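Local atomic coordinates of carbohydrate esterase family 2 (CE2) (Chaetomium olivicolor, PDB entry 4XVH), a protein that probably removes acetyl groups from xylan and related plant polysaccharides, joining a jelly-roll beta-sandwich carbohydrate-binding domain to an SGNH-type hydrolase domain. Residues A[254-259]-A[271-275]; A[204-210]-A[246-252]; A[2-8]-A[19-24]. All coordinates share one frame. Residue numbers count along the deposited sequence, not the author numbering.

Interaction 1: A[254-259]-A[271-275]; sequences LNSPML and KTTQT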
loop_
_atom_site.group_PDB
_atom_site.type_symbol
_atom_site.label_atom_id
_atom_site.label_comp_id
_atom_site.label_asym_id
_atom_site.label_seq_id
_atom_site.Cartn_x
_atom_site.Cartn_y
_atom_site.Cartn_z
ATOM N N LEU A 254 -9.560 7.187 6.564
ATOM C CA LEU A 254 -10.564 6.120 6.540
ATOM C C LEU A 254 -10.694 5.417 7.880
ATOM O O LEU A 254 -9.712 5.214 8.578
ATOM C CB LEU A 254 -10.215 5.053 5.489
ATOM C CG LEU A 254 -10.497 5.303 4.004
ATOM C CD1 LEU A 254 -9.609 6.402 3.414
ATOM C CD2 LEU A 254 -10.328 3.951 3.218
ATOM N N ASN A 255 -11.908 4.997 8.210
ATOM C CA ASN A 255 -12.082 4.120 9.331
ATOM C C ASN A 255 -11.949 2.665 8.836
ATOM O O ASN A 255 -11.754 2.393 7.635
ATOM C CB ASN A 255 -13.430 4.384 10.018
ATOM C CG ASN A 255 -14.586 4.307 9.060
ATOM O OD1 ASN A 255 -14.416 3.872 7.936
ATOM N ND2 ASN A 255 -15.777 4.727 9.507
ATOM N N SER A 256 -12.064 1.732 9.753
ATOM C CA SER A 256 -11.641 0.357 9.480
ATOM C C SER A 256 -12.783 -0.601 9.167
ATOM O O SER A 256 -13.712 -0.735 9.964
ATOM C CB SER A 256 -10.890 -0.186 10.689
ATOM O OG SER A 256 -10.648 -1.556 10.497
ATOM N N PRO A 257 -12.684 -1.313 8.037
ATOM C CA PRO A 257 -13.645 -2.373 7.703
ATOM C C PRO A 257 -13.546 -3.575 8.656
ATOM O O PRO A 257 -14.451 -4.411 8.669
ATOM C CB PRO A 257 -13.233 -2.780 6.278
ATOM C CG PRO A 257 -11.724 -2.578 6.277
ATOM C CD PRO A 257 -11.572 -1.261 7.061
ATOM N N MET A 258 -12.464 -3.657 9.442
ATOM C CA MET A 258 -12.297 -4.753 10.396
ATOM C C MET A 258 -12.756 -4.412 11.809
ATOM O O MET A 258 -12.870 -5.318 12.633
ATOM C CB MET A 258 -10.831 -5.212 10.438
ATOM C CG MET A 258 -10.375 -5.828 9.123
ATOM S SD MET A 258 -8.630 -6.341 9.003
ATOM C CE MET A 258 -8.631 -7.756 10.143
ATOM N N LEU A 259 -13.002 -3.139 12.117
ATOM C CA LEU A 259 -13.534 -2.813 13.447
ATOM C C LEU A 259 -15.052 -2.815 13.403
ATOM O O LEU A 259 -15.646 -2.487 12.366
ATOM C CB LEU A 259 -13.025 -1.458 13.935
ATOM C CG LEU A 259 -11.508 -1.384 14.129
ATOM C CD1 LEU A 259 -11.114 -0.002 14.641
ATOM C CD2 LEU A 259 -11.052 -2.473 15.095
ATOM N N LYS A 271 -15.952 0.769 16.368
ATOM C CA LYS A 271 -16.071 1.374 15.039
ATOM C C LYS A 271 -16.622 2.799 15.108
ATOM O O LYS A 271 -16.121 3.715 14.465
ATOM C CB LYS A 271 -16.956 0.519 14.142
ATOM C CG LYS A 271 -17.114 1.034 12.702
ATOM C CD LYS A 271 -15.764 1.311 12.008
ATOM C CE LYS A 271 -15.948 1.533 10.492
ATOM N NZ LYS A 271 -16.257 0.244 9.802
ATOM N N THR A 272 -17.676 2.980 15.882
ATOM C CA THR A 272 -18.202 4.331 16.105
ATOM C C THR A 272 -17.157 5.204 16.809
ATOM O O THR A 272 -16.958 6.351 16.438
ATOM C CB THR A 272 -19.495 4.266 16.918
ATOM O OG1 THR A 272 -20.486 3.602 16.122
ATOM C CG2 THR A 272 -19.995 5.672 17.321
ATOM N N THR A 273 -16.484 4.660 17.822
ATOM C CA THR A 273 -15.452 5.416 18.543
ATOM C C THR A 273 -14.336 5.887 17.577
ATOM O O THR A 273 -13.931 7.060 17.612
ATOM C CB THR A 273 -14.843 4.586 19.683
ATOM O OG1 THR A 273 -15.877 4.231 20.613
ATOM C CG2 THR A 273 -13.783 5.385 20.434
ATOM N N GLN A 274 -13.849 4.981 16.720
ATOM C CA GLN A 274 -12.822 5.349 15.732
ATOM C C GLN A 274 -13.351 6.369 14.743
ATOM O O GLN A 274 -12.641 7.297 14.352
ATOM C CB GLN A 274 -12.319 4.144 14.935
ATOM C CG GLN A 274 -11.117 4.500 14.030
ATOM C CD GLN A 274 -10.933 3.547 12.868
ATOM O OE1 GLN A 274 -11.880 2.868 12.445
ATOM N NE2 GLN A 274 -9.694 3.481 12.343
ATOM N N THR A 275 -14.600 6.177 14.333
ATOM C CA THR A 275 -15.190 7.038 13.326
ATOM C C THR A 275 -15.281 8.457 13.833
ATOM O O THR A 275 -14.871 9.397 13.150
ATOM C CB THR A 275 -16.565 6.527 12.914
ATOM O OG1 THR A 275 -16.390 5.251 12.289
ATOM C CG2 THR A 275 -17.235 7.500 11.946
HETATM O O HOH W 1 -9.017 2.767 9.690
#
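Helix residues 271-275 hold the loop that leaves the C-terminal end of the inner strand 250-254, mainly through side chains that pair with backbone groups of this buried loop. Lys271 comes first: its chain runs along the loop until NZ donates to Ser256 O at 2.7 Å, and Trp294 O takes a second bond. One turn on, Gln274 OE1 accepts from Ser256 N (2.9 Å) and touches Leu259 CD1 at 3.7 Å. Water 1 bridges Gln274 NE2 and Leu254 O, 2.8 Å from each; Tyr231 OH is a further partner of this amide. Thr275 OG1 receives Asn255 ND2 at 2.9 Å while donating to Lys271 O (2.7 Å); Asn255 OD1 is held by Trp294 N. The loop folds as a type I turn, Ser256 to Leu259, with an ST turn in which Ser256 OG accepts from Met258 N (3.0 Å); this hydroxyl is also hydrogen-bonded to Thr214 OG1. At this C-terminal edge of the Rossmann-like SGNH sheet, the Ser256 side chain is about 9 Å from bound PEU. The loop lies between helices 270-285 and 118-121, with helix 214-217 against Leu259 and Gln274, and strand 289-292 against Asn255 and Thr275.

Interaction 2: A[204-210]-A[246-252]; sequences SPDAVVI and YPRAHFF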
loop_
_atom_site.group_PDB
_atom_site.type_symbol
_atom_site.label_atom_id
_atom_site.label_comp_id
_atom_site.label_asym_id
_atom_site.label_seq_id
_atom_site.Cartn_x
_atom_site.Cartn_y
_atom_site.Cartn_z
ATOM N N SER A 204 4.967 14.399 -5.723
ATOM C CA SER A 204 4.231 15.393 -4.964
ATOM C C SER A 204 2.743 15.039 -4.993
ATOM O O SER A 204 2.005 15.511 -5.870
ATOM C CB SER A 204 4.469 16.800 -5.551
ATOM O OG SER A 204 3.834 17.786 -4.745
ATOM N N PRO A 205 2.304 14.194 -4.050
ATOM C CA PRO A 205 0.953 13.644 -4.108
ATOM C C PRO A 205 -0.135 14.700 -4.098
ATOM O O PRO A 205 -0.103 15.638 -3.282
ATOM C CB PRO A 205 0.862 12.796 -2.842
ATOM C CG PRO A 205 2.255 12.406 -2.537
ATOM C CD PRO A 205 3.149 13.520 -3.038
ATOM N N ASP A 206 -1.090 14.530 -5.004
ATOM C CA ASP A 206 -2.300 15.326 -4.998
ATOM C C ASP A 206 -3.194 14.913 -3.848
ATOM O O ASP A 206 -3.961 15.726 -3.298
ATOM C CB ASP A 206 -3.067 15.147 -6.298
ATOM C CG ASP A 206 -2.232 15.454 -7.497
ATOM O OD1 ASP A 206 -2.255 16.618 -7.934
ATOM O OD2 ASP A 206 -1.574 14.534 -8.021
ATOM N N ALA A 207 -3.091 13.635 -3.504
ATOM C CA ALA A 207 -3.929 13.055 -2.477
ATOM C C ALA A 207 -3.095 12.125 -1.621
ATOM O O ALA A 207 -2.231 11.412 -2.139
ATOM C CB ALA A 207 -5.092 12.284 -3.105
ATOM N N VAL A 208 -3.389 12.125 -0.322
ATOM C CA VAL A 208 -2.759 11.243 0.638
ATOM C C VAL A 208 -3.854 10.530 1.404
ATOM O O VAL A 208 -4.710 11.178 2.043
ATOM C CB VAL A 208 -1.862 11.996 1.612
ATOM C CG1 VAL A 208 -1.373 11.057 2.753
ATOM C CG2 VAL A 208 -0.675 12.616 0.856
ATOM N N VAL A 209 -3.821 9.203 1.299
ATOM C CA VAL A 209 -4.820 8.321 1.888
ATOM C C VAL A 209 -4.241 7.670 3.136
ATOM O O VAL A 209 -3.138 7.107 3.091
ATOM C CB VAL A 209 -5.263 7.220 0.909
ATOM C CG1 VAL A 209 -6.289 6.297 1.603
ATOM C CG2 VAL A 209 -5.850 7.854 -0.380
ATOM N N ILE A 210 -4.932 7.805 4.260
ATOM C CA ILE A 210 -4.411 7.201 5.483
ATOM C C ILE A 210 -5.449 6.281 6.088
ATOM O O ILE A 210 -6.550 6.724 6.385
ATOM C CB ILE A 210 -4.010 8.261 6.519
ATOM C CG1 ILE A 210 -2.937 9.189 5.923
ATOM C CG2 ILE A 210 -3.538 7.566 7.814
ATOM C CD1 ILE A 210 -2.678 10.424 6.727
ATOM N N TYR A 246 4.106 18.037 1.650
ATOM C CA TYR A 246 3.085 18.137 0.623
ATOM C C TYR A 246 1.961 19.062 1.091
ATOM O O TYR A 246 0.848 18.618 1.352
ATOM C CB TYR A 246 2.522 16.745 0.287
ATOM C CG TYR A 246 3.565 15.678 -0.000
ATOM C CD1 TYR A 246 4.669 15.935 -0.819
ATOM C CD2 TYR A 246 3.429 14.400 0.528
ATOM C CE1 TYR A 246 5.622 14.929 -1.087
ATOM C CE2 TYR A 246 4.370 13.409 0.280
ATOM C CZ TYR A 246 5.459 13.679 -0.534
ATOM O OH TYR A 246 6.373 12.665 -0.786
ATOM N N PRO A 247 2.259 20.351 1.215
ATOM C CA PRO A 247 1.290 21.274 1.823
ATOM C C PRO A 247 -0.028 21.399 1.062
ATOM O O PRO A 247 -1.037 21.775 1.658
ATOM C CB PRO A 247 2.026 22.617 1.812
ATOM C CG PRO A 247 3.030 22.478 0.739
ATOM C CD PRO A 247 3.449 21.041 0.701
ATOM N N ARG A 248 -0.019 21.124 -0.234
ATOM C CA ARG A 248 -1.233 21.304 -1.029
ATOM C C ARG A 248 -2.056 20.011 -1.131
ATOM O O ARG A 248 -3.102 19.997 -1.749
ATOM C CB ARG A 248 -0.885 21.785 -2.439
ATOM C CG ARG A 248 -0.222 23.171 -2.525
ATOM C CD ARG A 248 0.327 23.426 -3.950
ATOM N NE ARG A 248 1.423 22.512 -4.320
ATOM C CZ ARG A 248 1.299 21.410 -5.073
ATOM N NH1 ARG A 248 0.113 21.041 -5.565
ATOM N NH2 ARG A 248 2.373 20.664 -5.332
ATOM N N ALA A 249 -1.583 18.912 -0.567
ATOM C CA ALA A 249 -2.316 17.655 -0.776
ATOM C C ALA A 249 -3.641 17.650 -0.031
ATOM O O ALA A 249 -3.745 18.249 1.047
ATOM C CB ALA A 249 -1.476 16.460 -0.316
ATOM N N HIS A 250 -4.640 16.955 -0.579
ATOM C CA HIS A 250 -5.829 16.626 0.198
ATOM C C HIS A 250 -5.618 15.298 0.918
ATOM O O HIS A 250 -4.969 14.391 0.386
ATOM C CB HIS A 250 -7.069 16.555 -0.686
ATOM C CG HIS A 250 -7.569 17.905 -1.098
ATOM N ND1 HIS A 250 -8.806 18.386 -0.734
ATOM C CD2 HIS A 250 -6.982 18.889 -1.822
ATOM C CE1 HIS A 250 -8.960 19.614 -1.206
ATOM N NE2 HIS A 250 -7.875 19.934 -1.887
ATOM N N PHE A 251 -6.167 15.188 2.128
ATOM C CA PHE A 251 -5.977 13.978 2.924
ATOM C C PHE A 251 -7.302 13.234 3.095
ATOM O O PHE A 251 -8.353 13.853 3.378
ATOM C CB PHE A 251 -5.360 14.344 4.294
ATOM C CG PHE A 251 -3.928 14.799 4.187
ATOM C CD1 PHE A 251 -3.634 16.064 3.698
ATOM C CD2 PHE A 251 -2.886 13.924 4.494
ATOM C CE1 PHE A 251 -2.333 16.496 3.566
ATOM C CE2 PHE A 251 -1.576 14.319 4.368
ATOM C CZ PHE A 251 -1.286 15.614 3.889
ATOM N N PHE A 252 -7.237 11.913 2.942
ATOM C CA PHE A 252 -8.394 11.035 2.992
ATOM C C PHE A 252 -8.190 10.028 4.114
ATOM O O PHE A 252 -7.367 9.104 4.007
ATOM C CB PHE A 252 -8.602 10.379 1.616
ATOM C CG PHE A 252 -8.895 11.407 0.552
ATOM C CD1 PHE A 252 -7.847 12.065 -0.098
ATOM C CD2 PHE A 252 -10.196 11.845 0.324
ATOM C CE1 PHE A 252 -8.089 13.084 -1.018
ATOM C CE2 PHE A 252 -10.443 12.887 -0.630
ATOM C CZ PHE A 252 -9.381 13.483 -1.292
HETATM O O HOH W 2 -4.070 18.369 -4.115
#
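Strands 207-210 and 250-252 run parallel, their axes 4.7 Å apart at closest and inclined by 22°. Hydrogen bonds zigzag between them: His250 N to Asp206 O (3.1 Å), Val208 N to His250 O (2.9 Å), Phe252 N to Val208 O (2.8 Å) and Ile210 N to Phe252 O (2.8 Å). Before the strands, the type I turn Tyr246-Ala249 is linked by water 2, which donates to Asp206 O (2.8 Å) and Arg248 O (3.0 Å). Here Pro205 CD sits 3.3 Å above the centroid of the Tyr246 ring, a CH-pi contact over its face. On one side of the sheet Phe251 CD2 packs against Val208 CB at 3.6 Å; on the other, Phe252 CE1 reaches Ala207 CB at 3.7 Å. This is the core of the parallel, Rossmann-like sheet of an SGNH hydrolase: helix 228-243 covers Phe251, helix 309-327 covers Phe252, and strands 111-116 and 289-292 flank the pair.

Interaction 3: A[2-8]-A[19-24]; sequences VRYLGRV and GTGVSF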
loop_
_atom_site.group_PDB
_atom_site.type_symbol
_atom_site.label_atom_id
_atom_site.label_comp_id
_atom_site.label_asym_id
_atom_site.label_seq_id
_atom_site.Cartn_x
_atom_site.Cartn_y
_atom_site.Cartn_z
ATOM N N VAL A 2 13.806 2.647 -18.173
ATOM C CA VAL A 2 12.931 2.032 -17.185
ATOM C C VAL A 2 12.438 3.083 -16.215
ATOM O O VAL A 2 13.208 3.969 -15.844
ATOM C CB VAL A 2 13.678 0.958 -16.416
ATOM C CG1 VAL A 2 12.734 0.189 -15.527
ATOM C CG2 VAL A 2 14.404 0.031 -17.397
ATOM N N ARG A 3 11.182 3.022 -15.790
ATOM C CA ARG A 3 10.853 3.875 -14.666
ATOM C C ARG A 3 10.410 3.055 -13.474
ATOM O O ARG A 3 9.759 2.000 -13.600
ATOM C CB ARG A 3 9.835 4.947 -15.059
ATOM C CG ARG A 3 8.402 4.616 -15.038
ATOM C CD ARG A 3 7.607 5.891 -15.471
ATOM N NE ARG A 3 6.194 5.577 -15.650
ATOM C CZ ARG A 3 5.264 5.735 -14.715
ATOM N NH1 ARG A 3 5.568 6.251 -13.526
ATOM N NH2 ARG A 3 4.018 5.377 -14.982
ATOM N N TYR A 4 10.868 3.509 -12.317
ATOM C CA TYR A 4 10.544 2.862 -11.061
ATOM C C TYR A 4 9.188 3.324 -10.561
ATOM O O TYR A 4 8.861 4.512 -10.628
ATOM C CB TYR A 4 11.629 3.135 -10.039
ATOM C CG TYR A 4 12.866 2.363 -10.398
ATOM C CD1 TYR A 4 13.746 2.868 -11.347
ATOM C CD2 TYR A 4 13.119 1.094 -9.851
ATOM C CE1 TYR A 4 14.869 2.178 -11.718
ATOM C CE2 TYR A 4 14.252 0.381 -10.223
ATOM C CZ TYR A 4 15.123 0.937 -11.163
ATOM O OH TYR A 4 16.276 0.294 -11.571
ATOM N N LEU A 5 8.433 2.366 -10.042
ATOM C CA LEU A 5 7.109 2.604 -9.518
ATOM C C LEU A 5 7.128 2.597 -7.995
ATOM O O LEU A 5 7.718 1.702 -7.389
ATOM C CB LEU A 5 6.155 1.528 -10.040
ATOM C CG LEU A 5 6.180 1.396 -11.562
ATOM C CD1 LEU A 5 5.291 0.242 -12.061
ATOM C CD2 LEU A 5 5.737 2.715 -12.171
ATOM N N GLY A 6 6.489 3.591 -7.384
ATOM C CA GLY A 6 6.422 3.638 -5.935
ATOM C C GLY A 6 7.712 4.173 -5.334
ATOM O O GLY A 6 8.592 4.663 -6.056
ATOM N N ARG A 7 7.838 4.056 -4.012
ATOM C CA ARG A 7 8.974 4.616 -3.321
ATOM C C ARG A 7 10.117 3.597 -3.343
ATOM O O ARG A 7 10.069 2.598 -2.621
ATOM C CB ARG A 7 8.591 4.994 -1.890
ATOM C CG ARG A 7 9.705 5.677 -1.084
ATOM C CD ARG A 7 9.263 5.897 0.356
ATOM N NE ARG A 7 8.236 6.934 0.467
ATOM C CZ ARG A 7 7.889 7.480 1.630
ATOM N NH1 ARG A 7 8.499 7.054 2.749
ATOM N NH2 ARG A 7 6.967 8.453 1.690
ATOM N N VAL A 8 11.113 3.830 -4.207
ATOM C CA VAL A 8 12.234 2.897 -4.361
ATOM C C VAL A 8 13.543 3.650 -4.225
ATOM O O VAL A 8 13.802 4.586 -4.966
ATOM C CB VAL A 8 12.193 2.160 -5.705
ATOM C CG1 VAL A 8 13.432 1.235 -5.897
ATOM C CG2 VAL A 8 10.888 1.332 -5.812
ATOM N N GLY A 19 3.627 -2.864 -3.802
ATOM C CA GLY A 19 3.250 -2.128 -5.003
ATOM C C GLY A 19 4.437 -1.577 -5.759
ATOM O O GLY A 19 4.262 -1.125 -6.896
ATOM N N THR A 20 5.640 -1.601 -5.166
ATOM C CA THR A 20 6.780 -1.017 -5.884
ATOM C C THR A 20 7.213 -1.900 -7.058
ATOM O O THR A 20 6.967 -3.113 -7.074
ATOM C CB THR A 20 7.992 -0.789 -4.968
ATOM O OG1 THR A 20 8.285 -1.990 -4.248
ATOM C CG2 THR A 20 7.686 0.381 -3.985
ATOM N N GLY A 21 7.888 -1.311 -8.038
ATOM C CA GLY A 21 8.253 -2.096 -9.205
ATOM C C GLY A 21 8.786 -1.280 -10.351
ATOM O O GLY A 21 9.414 -0.239 -10.131
ATOM N N VAL A 22 8.584 -1.758 -11.578
ATOM C CA VAL A 22 9.173 -1.069 -12.733
ATOM C C VAL A 22 8.239 -1.157 -13.924
ATOM O O VAL A 22 7.422 -2.102 -14.031
ATOM C CB VAL A 22 10.554 -1.651 -13.137
ATOM C CG1 VAL A 22 11.614 -1.414 -12.043
ATOM C CG2 VAL A 22 10.441 -3.154 -13.491
ATOM N N SER A 23 8.312 -0.158 -14.795
ATOM C CA SER A 23 7.549 -0.155 -16.029
ATOM C C SER A 23 8.484 0.180 -17.184
ATOM O O SER A 23 9.294 1.110 -17.072
ATOM C CB SER A 23 6.388 0.859 -15.946
ATOM O OG SER A 23 5.904 1.228 -17.236
ATOM N N PHE A 24 8.379 -0.535 -18.292
ATOM C CA PHE A 24 9.209 -0.214 -19.445
ATOM C C PHE A 24 8.561 -0.781 -20.694
ATOM O O PHE A 24 7.519 -1.458 -20.623
ATOM C CB PHE A 24 10.656 -0.730 -19.252
ATOM C CG PHE A 24 10.785 -2.243 -19.079
ATOM C CD1 PHE A 24 10.711 -2.822 -17.820
ATOM C CD2 PHE A 24 11.037 -3.065 -20.180
ATOM C CE1 PHE A 24 10.850 -4.219 -17.661
ATOM C CE2 PHE A 24 11.174 -4.466 -20.046
ATOM C CZ PHE A 24 11.087 -5.042 -18.783
#
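Four backbone hydrogen bonds fasten strand 3-5 to strand 21-24 in antiparallel fashion. Arg3 and Ser23 form one hydrogen-bonded pair, Arg3 N to Ser23 O at 3.0 Å and Ser23 N to Arg3 O at 2.9 Å; Leu5 and Gly21 form the next, Leu5 N to Gly21 O at 2.8 Å and Gly21 N to Leu5 O at 3.1 Å. Between them lies the non-hydrogen-bonded pair Tyr4-Val22, whose CA atoms come within 4.5 Å and whose backbones add CA-H...O contacts, from Val22 CA to Arg3 O (3.2 Å) and from Tyr4 CA to Gly21 O (3.4 Å). The strand directions make 142°, well short of straight antiparallel, so the pair is strongly twisted.

Arg3, Leu5 and Ser23 occupy one face, where Leu5 CD1 lies 4.1 Å from Ser23 CB and the guanidinium of Arg3 makes a salt bridge with Asp155 of the catalytic domain. On the reverse face Val22 is flanked by Tyr4, with CD2 to Val22 CG1 at 3.7 Å, and by Val2, with CG1 to Val22 CB at 3.7 Å. Past the strand, Gly6 turns the chain with positive phi, at a place where a CB would clash with Thr20 CG2. Val8 then returns, bringing CG2 to 3.7 Å from Thr20 CB. Arg7, whose CA-to-CB bond leads away from 19-24, hydrogen-bonds through NH1 to Tyr185 O and Arg187 O and makes cation-pi contacts with Tyr185 and Tyr197. Within the jelly-roll sandwich, strand 3-5 borders strand 21-28, which continues the sheet to strand 73-81; Val2, Val22 and Phe24 face Ile95 of strand 88-97 in the opposing sheet.

From the N terminus, interaction 3 comes first and closes a short excursion through residues 9-18 within the N-terminal beta-sandwich. Interaction 2 then closes the connection between two neighbouring parallel strands, a beta-alpha-beta crossover through helix 228-243. Interaction 1 follows, closing the loop between strand 250-254 and helix 270-285. The three are in series, neither nested nor crossed. Interactions 1 and 2 both belong to the parallel-sheet hydrolase domain: strand 250-254 leads from one to the other, and Leu254 N lies 3.1 Å from Ile210 O, a probable hydrogen bond. Interaction 3 stands about 5 Å from interaction 2 at the nearest atoms, without touching; interactions 1 and 3 lie on opposite sides of the chain's centre.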